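PDB 5V9X: ATP-dependent DNA helicase from Mycobacterium smegmatis, which unwinds RNA:DNA hybrids by tracking 3'-to-5' along single-stranded DNA, powered by ATP hydrolysis, as a member of the Lhr helicase family. Local coordinates for residues D462-Q466 / C783-L788; A479-F483 / L495-F500. All coordinates share one frame; numbering follows the deposited sequence.

Interaction 1 of 2, residues D462-Q466 / C783-L788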
ATOM      1  N   ASP A 462      18.541   2.948  -4.824  1.00 47.47           N
ATOM      2  CA  ASP A 462      18.092   4.323  -5.023  1.00 45.15           C
ATOM      3  C   ASP A 462      17.719   4.977  -3.699  1.00 45.27           C
ATOM      4  O   ASP A 462      18.016   6.157  -3.480  1.00 49.24           O
ATOM      5  CB  ASP A 462      16.923   4.367  -6.008  1.00 49.21           C
ATOM      6  CG  ASP A 462      15.745   3.509  -5.575  1.00 51.68           C
ATOM      7  OD1 ASP A 462      15.813   2.880  -4.497  1.00 51.94           O
ATOM      8  OD2 ASP A 462      14.745   3.467  -6.323  1.00 51.21           O
ATOM      9  N   VAL A 463      17.077   4.223  -2.800  1.00 44.05           N
ATOM     10  CA  VAL A 463      16.778   4.740  -1.467  1.00 47.90           C
ATOM     11  C   VAL A 463      18.066   5.077  -0.728  1.00 50.52           C
ATOM     12  O   VAL A 463      18.152   6.094  -0.026  1.00 50.06           O
ATOM     13  CB  VAL A 463      15.919   3.730  -0.681  1.00 48.77           C
ATOM     14  CG1 VAL A 463      15.835   4.118   0.790  1.00 34.43           C
ATOM     15  CG2 VAL A 463      14.527   3.634  -1.288  1.00 38.72           C
ATOM     16  N   LEU A 464      19.089   4.232  -0.878  1.00 49.97           N
ATOM     17  CA  LEU A 464      20.388   4.507  -0.271  1.00 48.81           C
ATOM     18  C   LEU A 464      20.991   5.796  -0.818  1.00 50.52           C
ATOM     19  O   LEU A 464      21.461   6.648  -0.055  1.00 50.41           O
ATOM     20  CB  LEU A 464      21.333   3.328  -0.512  1.00 48.10           C
ATOM     21  CG  LEU A 464      22.816   3.546  -0.200  1.00 47.06           C
ATOM     22  CD1 LEU A 464      23.035   3.753   1.289  1.00 40.51           C
ATOM     23  CD2 LEU A 464      23.656   2.385  -0.712  1.00 41.65           C
ATOM     24  N   ALA A 465      20.980   5.954  -2.145  1.00 48.15           N
ATOM     25  CA  ALA A 465      21.574   7.136  -2.763  1.00 46.69           C
ATOM     26  C   ALA A 465      20.923   8.416  -2.255  1.00 50.33           C
ATOM     27  O   ALA A 465      21.610   9.417  -2.011  1.00 55.49           O
ATOM     28  CB  ALA A 465      21.460   7.044  -4.284  1.00 42.40           C
ATOM     29  N   GLN A 466      19.600   8.405  -2.080  1.00 48.87           N
ATOM     30  CA  GLN A 466      18.909   9.595  -1.593  1.00 45.87           C
ATOM     31  C   GLN A 466      19.351   9.944  -0.177  1.00 46.71           C
ATOM     32  O   GLN A 466      19.691  11.099   0.110  1.00 46.89           O
ATOM     33  CB  GLN A 466      17.395   9.385  -1.654  1.00 43.59           C
ATOM     34  CG  GLN A 466      16.592  10.560  -1.118  1.00 51.76           C
ATOM     35  CD  GLN A 466      15.095  10.352  -1.229  1.00 58.59           C
ATOM     36  OE1 GLN A 466      14.344  10.653  -0.300  1.00 55.12           O
ATOM     37  NE2 GLN A 466      14.651   9.840  -2.373  1.00 63.06           N
ATOM     38  N   CYS A 783      13.345   5.295 -10.390  1.00 51.18           N
ATOM     39  CA  CYS A 783      14.577   5.044  -9.647  1.00 52.20           C
ATOM     40  C   CYS A 783      15.570   6.188  -9.821  1.00 55.13           C
ATOM     41  O   CYS A 783      16.161   6.663  -8.844  1.00 60.29           O
ATOM     42  CB  CYS A 783      15.201   3.720 -10.088  1.00 51.12           C
ATOM     43  SG  CYS A 783      14.427   2.249  -9.372  1.00 55.50           S
ATOM     44  N   ALA A 784      15.769   6.643 -11.062  1.00 51.93           N
ATOM     45  CA  ALA A 784      16.717   7.725 -11.311  1.00 53.46           C
ATOM     46  C   ALA A 784      16.329   8.988 -10.553  1.00 56.22           C
ATOM     47  O   ALA A 784      17.188   9.660  -9.969  1.00 54.60           O
ATOM     48  CB  ALA A 784      16.814   8.007 -12.810  1.00 51.50           C
ATOM     49  N   ALA A 785      15.036   9.322 -10.543  1.00 55.19           N
ATOM     50  CA  ALA A 785      14.585  10.512  -9.832  1.00 45.58           C
ATOM     51  C   ALA A 785      14.725  10.346  -8.324  1.00 53.74           C
ATOM     52  O   ALA A 785      15.163  11.272  -7.632  1.00 50.13           O
ATOM     53  CB  ALA A 785      13.138  10.829 -10.204  1.00 45.31           C
ATOM     54  N   ARG A 786      14.363   9.171  -7.799  1.00 55.34           N
ATOM     55  CA  ARG A 786      14.469   8.938  -6.362  1.00 55.81           C
ATOM     56  C   ARG A 786      15.918   9.006  -5.892  1.00 63.29           C
ATOM     57  O   ARG A 786      16.191   9.472  -4.779  1.00 66.39           O
ATOM     58  CB  ARG A 786      13.844   7.585  -6.006  1.00 50.12           C
ATOM     59  CG  ARG A 786      13.752   7.304  -4.512  1.00 48.98           C
ATOM     60  CD  ARG A 786      12.908   6.070  -4.209  1.00 47.66           C
ATOM     61  NE  ARG A 786      12.619   5.276  -5.400  1.00 49.72           N
ATOM     62  CZ  ARG A 786      11.394   4.960  -5.811  1.00 48.27           C
ATOM     63  NH1 ARG A 786      10.338   5.358  -5.119  1.00 45.57           N
ATOM     64  NH2 ARG A 786      11.222   4.234  -6.909  1.00 48.32           N
ATOM     65  N   ALA A 787      16.860   8.563  -6.730  1.00 62.28           N
ATOM     66  CA  ALA A 787      18.280   8.667  -6.419  1.00 62.24           C
ATOM     67  C   ALA A 787      18.823  10.083  -6.578  1.00 58.02           C
ATOM     68  O   ALA A 787      20.017  10.291  -6.332  1.00 58.13           O
ATOM     69  CB  ALA A 787      19.084   7.707  -7.301  1.00 64.24           C
ATOM     70  N   LEU A 788      17.987  11.043  -6.988  1.00 56.69           N
ATOM     71  CA  LEU A 788      18.362  12.449  -7.130  1.00 54.82           C
ATOM     72  C   LEU A 788      19.418  12.666  -8.212  1.00 57.05           C
ATOM     73  O   LEU A 788      20.285  13.532  -8.076  1.00 58.14           O
ATOM     74  CB  LEU A 788      18.844  13.036  -5.796  1.00 53.26           C
ATOM     75  CG  LEU A 788      17.913  12.869  -4.595  1.00 53.15           C
ATOM     76  CD1 LEU A 788      18.602  13.317  -3.312  1.00 53.23           C
ATOM     77  CD2 LEU A 788      16.627  13.641  -4.816  1.00 51.88           C
TER
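Asp462 and Arg786 form a salt bridge across two helix segments. Arg786 NE gives a hydrogen bond to Asp462 OD2 at 2.9 Å. The two flat groups do not lie in one plane: carboxylate and guanidinium are turned 66° apart. NE meets OD2 from above the carboxylate plane, and the N-H...O angle is a bent 148°. With chi1 at 57°, the Asp462 carboxylate folds back over its own backbone, and OD2 turns to Arg786. The same OD2 has a second cationic partner, Lys200, so the two positive groups probably stabilise its charge. Cys783 SG is 3.3 Å from Asp462 OD2.

Gln466 works one turn further along. Its extended chain carries the amide to the backbone of Arg786, where NE2 donates to Arg786 O at 2.9 Å. This bond is nearly straight, and the acceptor lies close to the amide plane. NE2 also bonds Gly547 O, and OE1 takes a bond from His204 NE2, which fixes the rotation of the buried amide.

Small apolar groups fill in beside the polar pairs. Ala465 CB touches Ala787 CB at 3.9 Å. Leu788 CD1 lies 4.1 Å from Gln466 CG. Leu788 has positive phi and closes helix 774-786 with a Schellman motif.

The contact is buried. It joins helix 461-471, in the winged helix region, to the end of helix 774-786, in the DEAD/H associated region. Helix 200-213 packs on Val463 and Arg786, and helix 822-835 covers Cys783 and Ala787.

Interaction 2 of 2, residues A479-F483 / L495-F500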
ATOM      1  N   ALA A 479      32.603   7.470   5.128  1.00 72.03           N
ATOM      2  CA  ALA A 479      32.023   6.432   4.282  1.00 61.93           C
ATOM      3  C   ALA A 479      31.893   5.110   5.027  1.00 62.11           C
ATOM      4  O   ALA A 479      30.925   4.369   4.816  1.00 59.95           O
ATOM      5  CB  ALA A 479      32.863   6.250   3.018  1.00 53.98           C
ATOM      6  N   ASP A 480      32.846   4.803   5.910  1.00 64.90           N
ATOM      7  CA  ASP A 480      32.753   3.580   6.701  1.00 67.56           C
ATOM      8  C   ASP A 480      31.589   3.648   7.681  1.00 64.43           C
ATOM      9  O   ASP A 480      30.811   2.695   7.802  1.00 60.72           O
ATOM     10  CB  ASP A 480      34.067   3.334   7.445  1.00 73.95           C
ATOM     11  CG  ASP A 480      35.188   2.900   6.522  1.00 76.66           C
ATOM     12  OD1 ASP A 480      34.895   2.241   5.501  1.00 76.17           O
ATOM     13  OD2 ASP A 480      36.361   3.214   6.817  1.00 78.01           O
ATOM     14  N   ALA A 481      31.456   4.774   8.391  1.00 63.58           N
ATOM     15  CA  ALA A 481      30.384   4.910   9.373  1.00 58.32           C
ATOM     16  C   ALA A 481      29.016   4.883   8.704  1.00 59.46           C
ATOM     17  O   ALA A 481      28.070   4.286   9.232  1.00 60.26           O
ATOM     18  CB  ALA A 481      30.567   6.198  10.175  1.00 53.08           C
ATOM     19  N   TRP A 482      28.891   5.530   7.543  1.00 58.50           N
ATOM     20  CA  TRP A 482      27.627   5.493   6.817  1.00 57.83           C
ATOM     21  C   TRP A 482      27.303   4.077   6.356  1.00 60.29           C
ATOM     22  O   TRP A 482      26.140   3.662   6.378  1.00 61.80           O
ATOM     23  CB  TRP A 482      27.676   6.464   5.635  1.00 60.82           C
ATOM     24  CG  TRP A 482      26.425   6.514   4.789  1.00 57.03           C
ATOM     25  CD1 TRP A 482      26.363   6.482   3.426  1.00 49.67           C
ATOM     26  CD2 TRP A 482      25.067   6.609   5.249  1.00 55.29           C
ATOM     27  NE1 TRP A 482      25.056   6.551   3.008  1.00 48.65           N
ATOM     28  CE2 TRP A 482      24.240   6.628   4.107  1.00 53.03           C
ATOM     29  CE3 TRP A 482      24.469   6.678   6.512  1.00 53.28           C
ATOM     30  CZ2 TRP A 482      22.851   6.712   4.190  1.00 52.91           C
ATOM     31  CZ3 TRP A 482      23.091   6.761   6.592  1.00 51.13           C
ATOM     32  CH2 TRP A 482      22.298   6.777   5.438  1.00 51.04           C
ATOM     33  N   PHE A 483      28.324   3.314   5.958  1.00 63.19           N
ATOM     34  CA  PHE A 483      28.107   1.913   5.612  1.00 60.92           C
ATOM     35  C   PHE A 483      27.722   1.094   6.840  1.00 60.68           C
ATOM     36  O   PHE A 483      26.860   0.211   6.758  1.00 56.17           O
ATOM     37  CB  PHE A 483      29.358   1.339   4.950  1.00 62.20           C
ATOM     38  CG  PHE A 483      29.202  -0.079   4.472  1.00 62.94           C
ATOM     39  CD1 PHE A 483      28.338  -0.384   3.431  1.00 61.10           C
ATOM     40  CD2 PHE A 483      29.933  -1.105   5.050  1.00 58.21           C
ATOM     41  CE1 PHE A 483      28.197  -1.688   2.986  1.00 58.08           C
ATOM     42  CE2 PHE A 483      29.797  -2.409   4.607  1.00 52.95           C
ATOM     43  CZ  PHE A 483      28.929  -2.701   3.575  1.00 53.71           C
ATOM     44  N   LEU A 495      23.962  -5.791   2.224  1.00 56.94           N
ATOM     45  CA  LEU A 495      24.456  -4.916   1.168  1.00 54.48           C
ATOM     46  C   LEU A 495      25.937  -5.169   0.902  1.00 59.01           C
ATOM     47  O   LEU A 495      26.762  -4.987   1.812  1.00 46.08           O
ATOM     48  CB  LEU A 495      24.234  -3.454   1.550  1.00 47.13           C
ATOM     49  CG  LEU A 495      24.718  -2.390   0.560  1.00 43.39           C
ATOM     50  CD1 LEU A 495      24.014  -2.534  -0.781  1.00 42.82           C
ATOM     51  CD2 LEU A 495      24.505  -0.995   1.128  1.00 42.60           C
ATOM     52  N   PRO A 496      26.316  -5.597  -0.301  1.00 51.69           N
ATOM     53  CA  PRO A 496      27.743  -5.744  -0.609  1.00 51.32           C
ATOM     54  C   PRO A 496      28.434  -4.390  -0.598  1.00 57.90           C
ATOM     55  O   PRO A 496      27.900  -3.397  -1.094  1.00 65.74           O
ATOM     56  CB  PRO A 496      27.744  -6.368  -2.011  1.00 48.43           C
ATOM     57  CG  PRO A 496      26.357  -6.915  -2.206  1.00 47.10           C
ATOM     58  CD  PRO A 496      25.461  -6.010  -1.424  1.00 48.70           C
ATOM     59  N   ARG A 497      29.636  -4.354  -0.014  1.00 56.03           N
ATOM     60  CA  ARG A 497      30.407  -3.115  -0.000  1.00 55.17           C
ATOM     61  C   ARG A 497      30.681  -2.615  -1.413  1.00 58.30           C
ATOM     62  O   ARG A 497      30.817  -1.405  -1.627  1.00 55.23           O
ATOM     63  CB  ARG A 497      31.719  -3.318   0.760  1.00 54.96           C
ATOM     64  CG  ARG A 497      32.535  -2.045   0.956  1.00 60.80           C
ATOM     65  CD  ARG A 497      31.711  -0.962   1.638  1.00 69.13           C
ATOM     66  NE  ARG A 497      32.493   0.230   1.962  1.00 73.31           N
ATOM     67  CZ  ARG A 497      33.045   0.462   3.150  1.00 70.88           C
ATOM     68  NH1 ARG A 497      32.906  -0.419   4.130  1.00 69.13           N
ATOM     69  NH2 ARG A 497      33.735   1.575   3.359  1.00 71.15           N
ATOM     70  N   SER A 498      30.755  -3.528  -2.387  1.00 60.62           N
ATOM     71  CA  SER A 498      30.933  -3.116  -3.776  1.00 59.28           C
ATOM     72  C   SER A 498      29.734  -2.318  -4.273  1.00 62.05           C
ATOM     73  O   SER A 498      29.899  -1.291  -4.940  1.00 63.84           O
ATOM     74  CB  SER A 498      31.169  -4.343  -4.658  1.00 59.18           C
ATOM     75  OG  SER A 498      30.075  -5.240  -4.584  1.00 62.69           O
ATOM     76  N   ALA A 499      28.516  -2.773  -3.956  1.00 59.02           N
ATOM     77  CA  ALA A 499      27.329  -2.017  -4.338  1.00 61.33           C
ATOM     78  C   ALA A 499      27.263  -0.676  -3.615  1.00 69.13           C
ATOM     79  O   ALA A 499      26.789   0.315  -4.185  1.00 72.03           O
ATOM     80  CB  ALA A 499      26.069  -2.838  -4.053  1.00 56.96           C
ATOM     81  N   PHE A 500      27.731  -0.626  -2.368  1.00 67.08           N
ATOM     82  CA  PHE A 500      27.762   0.633  -1.635  1.00 62.42           C
ATOM     83  C   PHE A 500      28.696   1.631  -2.307  1.00 63.14           C
ATOM     84  O   PHE A 500      28.304   2.766  -2.600  1.00 61.68           O
ATOM     85  CB  PHE A 500      28.184   0.376  -0.187  1.00 65.49           C
ATOM     86  CG  PHE A 500      28.244   1.617   0.662  1.00 65.74           C
ATOM     87  CD1 PHE A 500      27.081   2.199   1.142  1.00 64.85           C
ATOM     88  CD2 PHE A 500      29.462   2.190   0.994  1.00 64.73           C
ATOM     89  CE1 PHE A 500      27.132   3.336   1.927  1.00 64.70           C
ATOM     90  CE2 PHE A 500      29.517   3.324   1.779  1.00 65.37           C
ATOM     91  CZ  PHE A 500      28.351   3.899   2.246  1.00 66.21           C
TER
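Phe483 and Phe500 both carry CG anti to the backbone N (chi1 near 180° in each), and these torsions send the two rings toward each other. Arg497 starts out the same way but bends at its second torsion, 55°. The bend lays its CD over the Phe483 ring and carries the guanidinium on to Asp480.

Arg497 CD stands over the middle of that ring, 3.6 Å from the centroid of Phe483, as a CH-pi contact. The guanidinium continues past the centre, so the cation-pi interaction is off-centre. Its far end makes a salt bridge: Arg497 NH2 donates to Asp480 OD1 at 2.5 Å. The donor is aimed nearly along the C-O axis of Asp480, and OD1 lies in the guanidinium plane. Arg497 NE is paired with Glu501 of its own helix, so two acidic side chains hold the guanidinium.

Phe500 joins Phe483 and Trp482 in an aromatic cluster. Phe483 CD1 lies 3.4 Å from Phe500 CG, over one face of the Phe500 ring and toward its rim. Phe483 CB adds a CH-pi contact on the Phe500 ring. The two ring planes are oblique, 54° apart. Trp482 CD1 approaches the edge of the Phe500 ring, 3.5 Å from Phe500 CZ. The indole NE1 points elsewhere, to Thr468 OG1. Leu495 CD2 touches Phe483 CE1 at 4.2 Å.

Helix 479-488 is thus packed against the start of helix 497-508, with Pro496 at the N-cap position of the latter. Both segments belong to the winged helix region. Helix 461-471 lies against the cluster, with Leu464, His467 and Val471 on Trp482 and Leu461 on Leu495.

From the N terminus, the chain first reaches 462-466, on helix 461-471. It then runs into helix 479-488, turns, and enters helix 497-508. Interaction 2 closes this short loop, with 11 residues between its segments. Interaction 1 closes a far longer one, 316 residues, when the chain returns at 783-788. Interaction 2 is nested inside it. The centres are 16 Å apart, and Leu464 joins them: its CD1 packs on Trp482 NE1 and its CD2 on Phe500 CD1 and Leu495 CD2. Interaction 2 binds neighbouring helices within the winged helix region, and interaction 1 ties that region to the C-terminal DEAD/H associated region.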